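Local coordinates for Iron(III) ABC transporter, periplasmic iron-compound-binding protein (Vibrio cholerae, PDB 3TEF), which probably binds iron(III)-loaded catecholate siderophores in the periplasm and delivers them to an ABC transporter for iron uptake, at residues I6-P19 against W121-A133. Numbering follows the deposited sequence.
Sequences IEHRLGKTTLEQKP and WRNLGKVFAIEPA
Val127 is wedged between the two ends of segment 6-19, one methyl for each. Its CG1 lies 3.6 Å from Pro19 CD and its CG2 is 3.7 Å from Ile6 CG1, and both neighbours cross the valine at roughly a right angle. The division follows from the valine's chi1 of 166°, which sets CG1 anti to the backbone N and leaves CG2 beside it. Pro19 also crosses the Phe128 side chain at about a right angle, its CG 3.7 Å from Phe128 CE1, while Val127 CG1 sits above one face of that ring, toward its rim. Ile6 CD1 rests on the aliphatic part of Lys126, and the Ile6 and Asn123 side chains slide past each other in opposite directions, with Ile6 CG2 3.4 Å from Asn123 CG. Both ends of that amide are engaged, OD1 by Gln119 NE2 and ND2 by Glu7 O at 3.2 Å, a bent bond whose donor stands above the carbonyl plane. Lys18 N gives a nearly straight bond to Val127 O (2.7 Å), and Lys18 CD lies against Ala129 CB, in the positive-phi residue just past the helix. Strand 3-8 of the N-terminal hairpin and the loop after strand 11-16 thus hold the last turns of helix 113-128, in the lobe built on the parallel sheet, whose Ile103 and Leu82 meet Val127; the chain continues into the long helix 131-154.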
ATOM      1  N   ILE A   6     -13.103 -16.102  -6.054  1.00 26.91           N
ATOM      2  CA  ILE A   6     -12.553 -14.772  -5.884  1.00 27.30           C
ATOM      3  C   ILE A   6     -11.736 -14.375  -7.096  1.00 25.73           C
ATOM      4  O   ILE A   6     -10.818 -15.097  -7.494  1.00 24.42           O
ATOM      5  CB  ILE A   6     -11.608 -14.732  -4.666  1.00 24.55           C
ATOM      6  CG1 ILE A   6     -12.352 -15.163  -3.399  1.00 26.79           C
ATOM      7  CG2 ILE A   6     -10.992 -13.349  -4.521  1.00 25.63           C
ATOM      8  CD1 ILE A   6     -13.544 -14.274  -3.064  1.00 27.68           C
ATOM      9  N   GLU A   7     -12.057 -13.213  -7.663  1.00 25.74           N
ATOM     10  CA  GLU A   7     -11.310 -12.670  -8.790  1.00 26.93           C
ATOM     11  C   GLU A   7     -10.274 -11.664  -8.300  1.00 29.43           C
ATOM     12  O   GLU A   7     -10.597 -10.703  -7.592  1.00 25.13           O
ATOM     13  CB  GLU A   7     -12.261 -12.007  -9.792  1.00 29.03           C
ATOM     14  CG  GLU A   7     -11.605 -11.679 -11.127  1.00 34.64           C
ATOM     15  CD  GLU A   7     -12.602 -11.646 -12.275  1.00 44.19           C
ATOM     16  OE1 GLU A   7     -13.442 -10.722 -12.313  1.00 47.95           O
ATOM     17  OE2 GLU A   7     -12.541 -12.550 -13.137  1.00 51.44           O
ATOM     18  N   HIS A   8      -9.017 -11.889  -8.667  1.00 23.78           N
ATOM     19  CA  HIS A   8      -7.958 -11.005  -8.219  1.00 22.71           C
ATOM     20  C   HIS A   8      -6.939 -10.802  -9.330  1.00 19.53           C
ATOM     21  O   HIS A   8      -7.143 -11.255 -10.476  1.00 21.94           O
ATOM     22  CB  HIS A   8      -7.283 -11.588  -6.971  1.00 19.92           C
ATOM     23  CG  HIS A   8      -6.681 -12.935  -7.207  1.00 20.71           C
ATOM     24  ND1 HIS A   8      -7.360 -14.107  -6.952  1.00 25.34           N
ATOM     25  CD2 HIS A   8      -5.485 -13.287  -7.719  1.00 16.87           C
ATOM     26  CE1 HIS A   8      -6.598 -15.130  -7.290  1.00 17.06           C
ATOM     27  NE2 HIS A   8      -5.456 -14.665  -7.757  1.00 21.85           N
ATOM     28  N   ARG A   9      -5.848 -10.113  -9.017  1.00 19.46           N
ATOM     29  CA  ARG A   9      -4.886  -9.752 -10.057  1.00 21.61           C
ATOM     30  C   ARG A   9      -4.346 -10.960 -10.807  1.00 22.42           C
ATOM     31  O   ARG A   9      -4.086 -10.888 -12.011  1.00 21.59           O
ATOM     32  CB  ARG A   9      -3.723  -8.937  -9.503  1.00 25.05           C
ATOM     33  CG  ARG A   9      -2.804  -8.456 -10.609  1.00 26.65           C
ATOM     34  CD  ARG A   9      -1.500  -7.940 -10.063  1.00 29.11           C
ATOM     35  NE  ARG A   9      -1.652  -6.655  -9.387  1.00 25.98           N
ATOM     36  CZ  ARG A   9      -0.621  -5.946  -8.951  1.00 27.29           C
ATOM     37  NH1 ARG A   9       0.614  -6.409  -9.140  1.00 31.51           N
ATOM     38  NH2 ARG A   9      -0.814  -4.779  -8.349  1.00 26.89           N
ATOM     39  N   LEU A  10      -4.179 -12.074 -10.103  1.00 22.23           N
ATOM     40  CA  LEU A  10      -3.567 -13.249 -10.718  1.00 23.56           C
ATOM     41  C   LEU A  10      -4.613 -14.305 -11.114  1.00 19.84           C
ATOM     42  O   LEU A  10      -4.321 -15.498 -11.169  1.00 22.58           O
ATOM     43  CB  LEU A  10      -2.489 -13.847  -9.793  1.00 21.68           C
ATOM     44  CG  LEU A  10      -1.125 -13.142  -9.648  1.00 27.18           C
ATOM     45  CD1 LEU A  10      -0.004 -13.852 -10.389  1.00 28.14           C
ATOM     46  CD2 LEU A  10      -1.143 -11.647 -10.007  1.00 23.87           C
ATOM     47  N   GLY A  11      -5.837 -13.859 -11.366  1.00 20.70           N
ATOM     48  CA  GLY A  11      -6.861 -14.747 -11.886  1.00 25.01           C
ATOM     49  C   GLY A  11      -7.984 -15.037 -10.915  1.00 23.35           C
ATOM     50  O   GLY A  11      -8.335 -14.186 -10.094  1.00 23.94           O
ATOM     51  N   LYS A  12      -8.549 -16.237 -11.019  1.00 23.92           N
ATOM     52  CA  LYS A  12      -9.679 -16.644 -10.199  1.00 25.17           C
ATOM     53  C   LYS A  12      -9.285 -17.808  -9.304  1.00 27.56           C
ATOM     54  O   LYS A  12      -8.607 -18.734  -9.740  1.00 24.83           O
ATOM     55  CB  LYS A  12     -10.867 -17.048 -11.085  1.00 30.19           C
ATOM     56  CG  LYS A  12     -11.446 -15.893 -11.889  1.00 37.12           C
ATOM     57  CD  LYS A  12     -12.481 -16.389 -12.887  1.00 36.60           C
ATOM     58  CE  LYS A  12     -11.870 -17.371 -13.872  1.00 37.64           C
ATOM     59  NZ  LYS A  12     -12.839 -17.732 -14.937  1.00 37.78           N
ATOM     60  N   THR A  13      -9.714 -17.742  -8.045  1.00 26.17           N
ATOM     61  CA  THR A  13      -9.453 -18.801  -7.089  1.00 27.20           C
ATOM     62  C   THR A  13     -10.755 -19.223  -6.426  1.00 28.20           C
ATOM     63  O   THR A  13     -11.505 -18.381  -5.932  1.00 27.56           O
ATOM     64  CB  THR A  13      -8.482 -18.319  -5.997  1.00 25.36           C
ATOM     65  OG1 THR A  13      -7.236 -17.952  -6.612  1.00 24.69           O
ATOM     66  CG2 THR A  13      -8.251 -19.409  -4.964  1.00 25.26           C
ATOM     67  N   THR A  14     -11.009 -20.525  -6.400  1.00 27.82           N
ATOM     68  CA  THR A  14     -12.191 -21.045  -5.726  1.00 28.70           C
ATOM     69  C   THR A  14     -11.790 -21.804  -4.465  1.00 29.53           C
ATOM     70  O   THR A  14     -10.861 -22.611  -4.479  1.00 29.51           O
ATOM     71  CB  THR A  14     -13.009 -21.962  -6.659  1.00 33.71           C
ATOM     72  OG1 THR A  14     -13.445 -21.209  -7.800  1.00 32.20           O
ATOM     73  CG2 THR A  14     -14.220 -22.518  -5.928  1.00 32.72           C
ATOM     74  N   LEU A  15     -12.476 -21.515  -3.364  1.00 30.47           N
ATOM     75  CA  LEU A  15     -12.231 -22.214  -2.114  1.00 29.48           C
ATOM     76  C   LEU A  15     -13.476 -22.190  -1.244  1.00 29.43           C
ATOM     77  O   LEU A  15     -14.350 -21.333  -1.400  1.00 33.76           O
ATOM     78  CB  LEU A  15     -11.057 -21.585  -1.349  1.00 28.49           C
ATOM     79  CG  LEU A  15     -11.328 -20.201  -0.769  1.00 28.88           C
ATOM     80  CD1 LEU A  15     -10.406 -19.924   0.427  1.00 26.77           C
ATOM     81  CD2 LEU A  15     -11.192 -19.133  -1.843  1.00 26.53           C
ATOM     82  N   GLU A  16     -13.551 -23.142  -0.327  1.00 34.58           N
ATOM     83  CA  GLU A  16     -14.597 -23.156   0.682  1.00 37.17           C
ATOM     84  C   GLU A  16     -14.503 -21.941   1.610  1.00 35.86           C
ATOM     85  O   GLU A  16     -13.417 -21.549   2.045  1.00 32.01           O
ATOM     86  CB  GLU A  16     -14.501 -24.450   1.482  1.00 40.17           C
ATOM     87  CG  GLU A  16     -15.463 -24.546   2.650  1.00 48.47           C
ATOM     88  CD  GLU A  16     -15.386 -25.898   3.336  1.00 54.83           C
ATOM     89  OE1 GLU A  16     -15.320 -26.921   2.618  1.00 57.33           O
ATOM     90  OE2 GLU A  16     -15.377 -25.933   4.587  1.00 60.45           O
ATOM     91  N   GLN A  17     -15.645 -21.338   1.912  1.00 33.95           N
ATOM     92  CA  GLN A  17     -15.672 -20.199   2.825  1.00 35.41           C
ATOM     93  C   GLN A  17     -15.085 -20.497   4.201  1.00 33.35           C
ATOM     94  O   GLN A  17     -15.071 -21.644   4.660  1.00 33.53           O
ATOM     95  CB  GLN A  17     -17.095 -19.669   2.983  1.00 35.35           C
ATOM     96  CG  GLN A  17     -17.414 -18.511   2.076  1.00 37.33           C
ATOM     97  CD  GLN A  17     -18.769 -17.901   2.383  1.00 41.02           C
ATOM     98  OE1 GLN A  17     -18.922 -16.678   2.422  1.00 39.89           O
ATOM     99  NE2 GLN A  17     -19.761 -18.755   2.608  1.00 43.06           N
ATOM    100  N   LYS A  18     -14.618 -19.439   4.852  1.00 31.08           N
ATOM    101  CA  LYS A  18     -14.072 -19.507   6.206  1.00 34.37           C
ATOM    102  C   LYS A  18     -12.953 -20.526   6.346  1.00 32.40           C
ATOM    103  O   LYS A  18     -13.040 -21.452   7.153  1.00 32.39           O
ATOM    104  CB  LYS A  18     -15.182 -19.748   7.228  1.00 37.13           C
ATOM    105  CG  LYS A  18     -16.105 -18.545   7.353  1.00 37.74           C
ATOM    106  CD  LYS A  18     -17.564 -18.924   7.196  1.00 43.08           C
ATOM    107  CE  LYS A  18     -18.137 -19.438   8.509  1.00 49.51           C
ATOM    108  NZ  LYS A  18     -18.135 -18.389   9.571  1.00 49.06           N
ATOM    109  N   PRO A  19     -11.885 -20.346   5.561  1.00 30.94           N
ATOM    110  CA  PRO A  19     -10.708 -21.200   5.711  1.00 28.59           C
ATOM    111  C   PRO A  19     -10.132 -21.024   7.110  1.00 31.51           C
ATOM    112  O   PRO A  19     -10.035 -19.895   7.599  1.00 29.38           O
ATOM    113  CB  PRO A  19      -9.744 -20.661   4.648  1.00 28.26           C
ATOM    114  CG  PRO A  19     -10.197 -19.258   4.386  1.00 31.23           C
ATOM    115  CD  PRO A  19     -11.690 -19.301   4.539  1.00 32.21           C
ATOM    116  N   TRP A 121     -10.936  -5.654  -0.114  1.00 18.28           N
ATOM    117  CA  TRP A 121     -11.612  -5.878   1.162  1.00 21.72           C
ATOM    118  C   TRP A 121     -12.883  -6.706   0.954  1.00 20.70           C
ATOM    119  O   TRP A 121     -13.178  -7.607   1.736  1.00 20.99           O
ATOM    120  CB  TRP A 121     -11.939  -4.562   1.882  1.00 21.89           C
ATOM    121  CG  TRP A 121     -10.754  -3.678   2.193  1.00 22.44           C
ATOM    122  CD1 TRP A 121      -9.424  -3.952   1.977  1.00 20.73           C
ATOM    123  CD2 TRP A 121     -10.806  -2.370   2.768  1.00 23.03           C
ATOM    124  NE1 TRP A 121      -8.654  -2.886   2.387  1.00 19.88           N
ATOM    125  CE2 TRP A 121      -9.482  -1.896   2.871  1.00 21.54           C
ATOM    126  CE3 TRP A 121     -11.855  -1.544   3.202  1.00 21.30           C
ATOM    127  CZ2 TRP A 121      -9.174  -0.638   3.392  1.00 22.94           C
ATOM    128  CZ3 TRP A 121     -11.550  -0.287   3.720  1.00 21.33           C
ATOM    129  CH2 TRP A 121     -10.225   0.154   3.807  1.00 22.16           C
ATOM    130  N   ARG A 122     -13.623  -6.420  -0.113  1.00 22.61           N
ATOM    131  CA  ARG A 122     -14.813  -7.214  -0.411  1.00 25.55           C
ATOM    132  C   ARG A 122     -14.465  -8.678  -0.653  1.00 24.87           C
ATOM    133  O   ARG A 122     -15.210  -9.572  -0.246  1.00 23.06           O
ATOM    134  CB  ARG A 122     -15.622  -6.613  -1.567  1.00 24.72           C
ATOM    135  CG  ARG A 122     -16.445  -5.397  -1.125  1.00 24.20           C
ATOM    136  CD  ARG A 122     -17.290  -4.781  -2.249  1.00 24.22           C
ATOM    137  NE  ARG A 122     -18.071  -3.679  -1.694  1.00 28.13           N
ATOM    138  CZ  ARG A 122     -17.934  -2.403  -2.037  1.00 29.90           C
ATOM    139  NH1 ARG A 122     -17.055  -2.052  -2.963  1.00 29.94           N
ATOM    140  NH2 ARG A 122     -18.684  -1.478  -1.450  1.00 29.19           N
ATOM    141  N   ASN A 123     -13.318  -8.927  -1.282  1.00 21.87           N
ATOM    142  CA  ASN A 123     -12.844 -10.297  -1.464  1.00 20.94           C
ATOM    143  C   ASN A 123     -12.640 -11.015  -0.131  1.00 24.35           C
ATOM    144  O   ASN A 123     -13.057 -12.164   0.032  1.00 25.09           O
ATOM    145  CB  ASN A 123     -11.550 -10.332  -2.285  1.00 22.24           C
ATOM    146  CG  ASN A 123     -11.794 -10.119  -3.766  1.00 25.64           C
ATOM    147  OD1 ASN A 123     -12.930 -10.157  -4.230  1.00 26.33           O
ATOM    148  ND2 ASN A 123     -10.720  -9.901  -4.517  1.00 26.42           N
ATOM    149  N   LEU A 124     -11.981 -10.344   0.812  1.00 21.69           N
ATOM    150  CA  LEU A 124     -11.865 -10.859   2.171  1.00 21.09           C
ATOM    151  C   LEU A 124     -13.243 -11.100   2.797  1.00 22.70           C
ATOM    152  O   LEU A 124     -13.479 -12.136   3.421  1.00 23.18           O
ATOM    153  CB  LEU A 124     -11.051  -9.902   3.054  1.00 20.74           C
ATOM    154  CG  LEU A 124      -9.603  -9.671   2.634  1.00 24.55           C
ATOM    155  CD1 LEU A 124      -8.889  -8.864   3.726  1.00 25.62           C
ATOM    156  CD2 LEU A 124      -8.920 -11.013   2.438  1.00 24.11           C
ATOM    157  N   GLY A 125     -14.151 -10.144   2.635  1.00 23.45           N
ATOM    158  CA  GLY A 125     -15.491 -10.302   3.180  1.00 26.81           C
ATOM    159  C   GLY A 125     -16.162 -11.580   2.703  1.00 27.11           C
ATOM    160  O   GLY A 125     -16.808 -12.287   3.488  1.00 28.83           O
ATOM    161  N   LYS A 126     -16.003 -11.882   1.415  1.00 25.88           N
ATOM    162  CA  LYS A 126     -16.584 -13.084   0.828  1.00 25.62           C
ATOM    163  C   LYS A 126     -15.900 -14.349   1.330  1.00 28.52           C
ATOM    164  O   LYS A 126     -16.554 -15.339   1.634  1.00 28.17           O
ATOM    165  CB  LYS A 126     -16.545 -13.019  -0.705  1.00 27.98           C
ATOM    166  CG  LYS A 126     -17.386 -11.884  -1.281  1.00 30.94           C
ATOM    167  CD  LYS A 126     -17.426 -11.884  -2.804  1.00 29.64           C
ATOM    168  CE  LYS A 126     -16.138 -11.335  -3.413  1.00 29.18           C
ATOM    169  NZ  LYS A 126     -16.246 -11.174  -4.903  1.00 32.56           N
ATOM    170  N   VAL A 127     -14.578 -14.319   1.418  1.00 26.10           N
ATOM    171  CA  VAL A 127     -13.855 -15.488   1.882  1.00 23.69           C
ATOM    172  C   VAL A 127     -14.231 -15.861   3.316  1.00 26.15           C
ATOM    173  O   VAL A 127     -14.380 -17.042   3.636  1.00 29.73           O
ATOM    174  CB  VAL A 127     -12.334 -15.265   1.783  1.00 25.98           C
ATOM    175  CG1 VAL A 127     -11.577 -16.326   2.579  1.00 28.69           C
ATOM    176  CG2 VAL A 127     -11.916 -15.258   0.311  1.00 26.85           C
ATOM    177  N   PHE A 128     -14.376 -14.858   4.177  1.00 23.96           N
ATOM    178  CA  PHE A 128     -14.613 -15.125   5.595  1.00 26.29           C
ATOM    179  C   PHE A 128     -16.049 -14.907   6.051  1.00 28.03           C
ATOM    180  O   PHE A 128     -16.341 -14.969   7.246  1.00 29.78           O
ATOM    181  CB  PHE A 128     -13.622 -14.331   6.452  1.00 25.29           C
ATOM    182  CG  PHE A 128     -12.195 -14.714   6.187  1.00 26.81           C
ATOM    183  CD1 PHE A 128     -11.666 -15.873   6.738  1.00 27.43           C
ATOM    184  CD2 PHE A 128     -11.401 -13.948   5.350  1.00 28.41           C
ATOM    185  CE1 PHE A 128     -10.351 -16.254   6.477  1.00 25.77           C
ATOM    186  CE2 PHE A 128     -10.081 -14.319   5.088  1.00 28.24           C
ATOM    187  CZ  PHE A 128      -9.565 -15.478   5.648  1.00 24.42           C
ATOM    188  N   ALA A 129     -16.942 -14.674   5.096  1.00 28.89           N
ATOM    189  CA  ALA A 129     -18.348 -14.407   5.415  1.00 31.29           C
ATOM    190  C   ALA A 129     -18.508 -13.274   6.433  1.00 32.55           C
ATOM    191  O   ALA A 129     -19.261 -13.390   7.407  1.00 35.23           O
ATOM    192  CB  ALA A 129     -19.028 -15.679   5.917  1.00 34.64           C
ATOM    193  N   ILE A 130     -17.796 -12.177   6.207  1.00 30.53           N
ATOM    194  CA  ILE A 130     -17.949 -10.995   7.043  1.00 25.25           C
ATOM    195  C   ILE A 130     -18.289  -9.770   6.207  1.00 26.27           C
ATOM    196  O   ILE A 130     -17.818  -8.665   6.480  1.00 28.66           O
ATOM    197  CB  ILE A 130     -16.695 -10.716   7.889  1.00 28.44           C
ATOM    198  CG1 ILE A 130     -15.460 -10.625   6.992  1.00 26.72           C
ATOM    199  CG2 ILE A 130     -16.508 -11.801   8.929  1.00 29.52           C
ATOM    200  CD1 ILE A 130     -14.173 -10.301   7.748  1.00 27.15           C
ATOM    201  N   GLU A 131     -19.119  -9.973   5.188  1.00 29.54           N
ATOM    202  CA  GLU A 131     -19.512  -8.894   4.289  1.00 27.47           C
ATOM    203  C   GLU A 131     -20.025  -7.626   4.998  1.00 27.80           C
ATOM    204  O   GLU A 131     -19.673  -6.513   4.602  1.00 29.64           O
ATOM    205  CB  GLU A 131     -20.571  -9.389   3.294  1.00 29.63           C
ATOM    206  CG  GLU A 131     -20.094 -10.507   2.377  1.00 30.05           C
ATOM    207  CD  GLU A 131     -20.328 -11.903   2.945  1.00 34.67           C
ATOM    208  OE1 GLU A 131     -20.469 -12.051   4.185  1.00 33.91           O
ATOM    209  OE2 GLU A 131     -20.368 -12.857   2.134  1.00 35.43           O
ATOM    210  N   PRO A 132     -20.876  -7.782   6.032  1.00 30.83           N
ATOM    211  CA  PRO A 132     -21.416  -6.582   6.691  1.00 32.12           C
ATOM    212  C   PRO A 132     -20.339  -5.701   7.328  1.00 27.73           C
ATOM    213  O   PRO A 132     -20.399  -4.468   7.219  1.00 31.13           O
ATOM    214  CB  PRO A 132     -22.344  -7.160   7.771  1.00 35.89           C
ATOM    215  CG  PRO A 132     -22.715  -8.520   7.258  1.00 36.17           C
ATOM    216  CD  PRO A 132     -21.460  -9.018   6.587  1.00 31.88           C
ATOM    217  N   ALA A 133     -19.366  -6.326   7.984  1.00 29.62           N
ATOM    218  CA  ALA A 133     -18.279  -5.586   8.613  1.00 30.90           C
ATOM    219  C   ALA A 133     -17.444  -4.878   7.559  1.00 26.97           C
ATOM    220  O   ALA A 133     -17.011  -3.739   7.745  1.00 26.81           O
ATOM    221  CB  ALA A 133     -17.410  -6.520   9.432  1.00 27.63           C
TER